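Local coordinates for genome polyprotein (Chicken sicinivirus JSY, PDB 6QWT) that provides, as the C-terminal 3Dpol piece of the viral polyprotein, an RNA-dependent RNA polymerase that probably copies the viral RNA genome, at residues Q258-P261 and S262-P265; P342-P346 and S347-D351. All blocks are in the same frame, centred on the assembly; numbering follows the deposited sequence.

How the contacts relate
Contact 1 comes first along the chain and contact 2 follows it, both in the polymerase domain; their centres lie 42 Å apart, and with nearest atoms about 32 Å apart they do not touch. Contact 1 is a surface turn between helix 243-256, with its short strand 257-258, and helix 267-276. Contact 2 starts helix 346-356 a short loop after strand 335-340 of the antiparallel sheet that also holds strand 230-235, the palm sheet of this polymerase family. Helix 298-316 lies between the two in sequence and packs against contact 2. Both are local contacts, a beta turn at the periphery and a capped helix start next to the palm sheet.

Contact 1: Q258-P261 and S262-P265; sequences QLPP and SIPP
Ile263 lays its longer branch across the ring of Pro260, and the two side chains cross obliquely. CD1 of Ile263 comes to 3.6 Å from CG of Pro260, and CG1 of the same isoleucine also lies against the CG-CD side of that ring. The branch reaches there because CG1 of Ile263 stands anti to the carbonyl carbon (chi1 -57°) and CD1 then continues it in an extended line. CG2 of Ile263 is turned the other way, 4.4 Å from CD1 of Leu259, a looser apolar contact. In Leu259 CD1 lies trans to CA (chi2 179°), which carries this methyl to two backbone oxygens, Leu259 CD1 being 3.2 Å from Pro264 O and 3.5 Å from Pro265 O. These residues are brought together by a type I beta turn from Pro260 to Ile263, in the loop joining strand 257-258 to helix 267-276. Its closing hydrogen bond runs from Ile263 N to Pro260 O over 3.3 Å with an N-H...O angle of 156°, the donor standing well above the carbonyl plane. Pro261 suits the second position of the turn, since its ring already holds phi near the required value and the missing amide hydrogen costs no bond there. Ser262 takes the third position, small and polar at an exposed corner. Ile263 itself is extended, a conformation well tolerated before the proline that follows. A branched apolar residue fits here because the side chain is buried: both Ile263 and Leu259 rest on Leu189 of helix 180-189, while Thr88 meets Leu259 and Pro260.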
# COMPACT_ATOMS: atom_id res chain seq x y z
N GLN A 258 -3.52 -15.26 20.16
CA GLN A 258 -3.13 -16.31 21.09
C GLN A 258 -1.81 -16.92 20.63
O GLN A 258 -1.72 -17.42 19.50
CB GLN A 258 -4.22 -17.38 21.17
CG GLN A 258 -5.62 -16.83 21.38
CD GLN A 258 -5.77 -16.10 22.70
OE1 GLN A 258 -5.44 -16.63 23.75
NE2 GLN A 258 -6.26 -14.86 22.64
N LEU A 259 -0.81 -16.88 21.50
CA LEU A 259 0.54 -17.29 21.12
C LEU A 259 0.78 -18.75 21.49
O LEU A 259 0.29 -19.22 22.52
CB LEU A 259 1.58 -16.41 21.79
CG LEU A 259 1.60 -14.95 21.35
CD1 LEU A 259 2.66 -14.16 22.11
CD2 LEU A 259 1.82 -14.84 19.85
N PRO A 260 1.53 -19.48 20.66
CA PRO A 260 1.86 -20.88 20.98
C PRO A 260 2.98 -20.94 22.01
O PRO A 260 3.63 -19.92 22.29
CB PRO A 260 2.30 -21.45 19.63
CG PRO A 260 2.89 -20.28 18.93
CD PRO A 260 2.10 -19.06 19.37
N PRO A 261 3.23 -22.11 22.61
CA PRO A 261 4.21 -22.17 23.71
C PRO A 261 5.63 -21.78 23.31
O PRO A 261 6.39 -21.31 24.17
CB PRO A 261 4.14 -23.63 24.16
CG PRO A 261 2.82 -24.13 23.68
CD PRO A 261 2.57 -23.41 22.39
N SER A 262 6.02 -21.96 22.05
CA SER A 262 7.40 -21.72 21.64
C SER A 262 7.73 -20.24 21.44
O SER A 262 8.86 -19.93 21.05
CB SER A 262 7.71 -22.48 20.35
OG SER A 262 6.66 -22.33 19.41
N ILE A 263 6.78 -19.34 21.68
CA ILE A 263 6.93 -17.93 21.35
C ILE A 263 6.79 -17.13 22.64
O ILE A 263 5.87 -17.38 23.41
CB ILE A 263 5.89 -17.46 20.31
CG1 ILE A 263 6.00 -18.30 19.03
CG2 ILE A 263 6.07 -15.99 19.99
CD1 ILE A 263 5.23 -17.75 17.84
N PRO A 264 7.68 -16.17 22.91
CA PRO A 264 7.58 -15.40 24.14
C PRO A 264 6.26 -14.66 24.20
O PRO A 264 5.69 -14.28 23.16
CB PRO A 264 8.77 -14.44 24.07
CG PRO A 264 9.22 -14.46 22.64
CD PRO A 264 8.90 -15.83 22.14
N PRO A 265 5.74 -14.41 25.41
CA PRO A 265 4.38 -13.87 25.53
C PRO A 265 4.23 -12.42 25.10
O PRO A 265 3.10 -11.98 24.87
CB PRO A 265 4.07 -14.04 27.02
CG PRO A 265 5.40 -13.97 27.68
CD PRO A 265 6.37 -14.62 26.73

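Contact 2: P342-P346 and S347-D351; sequences PSIHP and SFIAD
His345 and Phe348 are joined where the extended chain bends into helix 346-356, Phe348 N giving a 2.9 Å hydrogen bond to His345 O, while the first full turn is closed by a bond of 2.9 Å from Ala350 N to Pro346 O. His345 occupies the N-cap and does the work of the more familiar serine or aspartate: its ND1 accepts from Ser347 N at 3.0 Å, a nearly straight bond (163°) with the donor tilted 18° from the ring plane. CG of His345 is anti to the backbone N (chi1 -162°); this turns the ND1 edge of the imidazole to the amide of Ser347, CA of Ser347 lying in the ring plane at that edge and CD of Pro346 3.3 Å above one face, offset toward the rim. Because ND1 is an acceptor, NE2 can serve as the donor to Pro371 O; two bonds thus fix the rotation of the ring, and Trp230 meets it edge-to-face. Proline suits the first helical position, having the right phi and no amide hydrogen to leave without a partner. On the buried side Ile344, just before the cap, reaches CG1 of Ile349 with its CG2 methyl at 4.4 Å, the pairing known as a hydrophobic staple. Apolar isoleucines suit these two positions because both are buried. CG2 of Ile344 is also 4.0 Å from CD1 of Phe348, approaching the ring obliquely, and Phe348 in turn meets His319 edge-to-face. Tyr338 of strand 335-340 touches Pro346 and Ile349 and donates its hydroxyl to Ile344 O, while Met316 and Ala315 of helix 298-316 cover Ile344 and Ile349, so the helix start is wedged between the palm sheet and that long helix.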
# COMPACT_ATOMS: atom_id res chain seq x y z
N PRO A 342 -24.46 12.74 10.67
CA PRO A 342 -24.34 13.77 9.62
C PRO A 342 -22.95 13.84 9.00
O PRO A 342 -21.98 13.35 9.58
CB PRO A 342 -24.66 15.07 10.37
CG PRO A 342 -24.30 14.78 11.78
CD PRO A 342 -24.65 13.34 12.00
N SER A 343 -22.86 14.44 7.81
CA SER A 343 -21.62 14.46 7.06
C SER A 343 -20.60 15.38 7.72
O SER A 343 -20.91 16.54 8.03
CB SER A 343 -21.88 14.90 5.62
OG SER A 343 -20.67 14.97 4.89
N ILE A 344 -19.39 14.87 7.94
CA ILE A 344 -18.28 15.65 8.47
C ILE A 344 -17.37 16.01 7.30
O ILE A 344 -16.86 15.13 6.61
CB ILE A 344 -17.52 14.88 9.56
CG1 ILE A 344 -18.43 14.62 10.75
CG2 ILE A 344 -16.28 15.65 9.99
CD1 ILE A 344 -17.75 13.92 11.91
N HIS A 345 -17.18 17.31 7.08
CA HIS A 345 -16.39 17.76 5.95
C HIS A 345 -14.90 17.49 6.20
O HIS A 345 -14.43 17.62 7.33
CB HIS A 345 -16.62 19.24 5.70
CG HIS A 345 -16.22 19.71 4.33
ND1 HIS A 345 -14.93 20.12 4.04
CD2 HIS A 345 -16.92 19.83 3.19
CE1 HIS A 345 -14.87 20.48 2.77
NE2 HIS A 345 -16.06 20.32 2.23
N PRO A 346 -14.15 17.10 5.17
CA PRO A 346 -12.71 16.86 5.36
C PRO A 346 -11.94 18.10 5.80
O PRO A 346 -10.81 17.97 6.27
CB PRO A 346 -12.23 16.36 3.99
CG PRO A 346 -13.31 16.77 3.04
CD PRO A 346 -14.58 16.73 3.81
N SER A 347 -12.52 19.29 5.66
CA SER A 347 -11.93 20.48 6.25
C SER A 347 -11.76 20.31 7.76
O SER A 347 -10.72 20.66 8.32
CB SER A 347 -12.79 21.71 5.96
OG SER A 347 -12.39 22.32 4.74
N PHE A 348 -12.78 19.76 8.42
CA PHE A 348 -12.72 19.58 9.86
C PHE A 348 -11.62 18.60 10.25
O PHE A 348 -10.89 18.83 11.22
CB PHE A 348 -14.08 19.09 10.37
CG PHE A 348 -14.13 18.88 11.86
CD1 PHE A 348 -13.82 17.64 12.41
CD2 PHE A 348 -14.51 19.91 12.70
CE1 PHE A 348 -13.87 17.45 13.77
CE2 PHE A 348 -14.57 19.71 14.07
CZ PHE A 348 -14.25 18.48 14.60
N ILE A 349 -11.50 17.49 9.52
CA ILE A 349 -10.47 16.51 9.83
C ILE A 349 -9.09 17.09 9.58
O ILE A 349 -8.16 16.89 10.37
CB ILE A 349 -10.71 15.22 9.00
CG1 ILE A 349 -12.02 14.55 9.43
CG2 ILE A 349 -9.54 14.25 9.15
CD1 ILE A 349 -12.32 13.28 8.67
N ALA A 350 -8.93 17.85 8.49
CA ALA A 350 -7.65 18.48 8.20
C ALA A 350 -7.23 19.44 9.31
O ALA A 350 -6.06 19.45 9.72
CB ALA A 350 -7.72 19.21 6.86
N ASP A 351 -8.17 20.24 9.81
CA ASP A 351 -7.84 21.21 10.85
C ASP A 351 -7.49 20.52 12.17
O ASP A 351 -6.59 20.96 12.88
CB ASP A 351 -8.99 22.20 11.03
CG ASP A 351 -9.22 23.07 9.81
OD1 ASP A 351 -10.39 23.37 9.50
OD2 ASP A 351 -8.22 23.46 9.16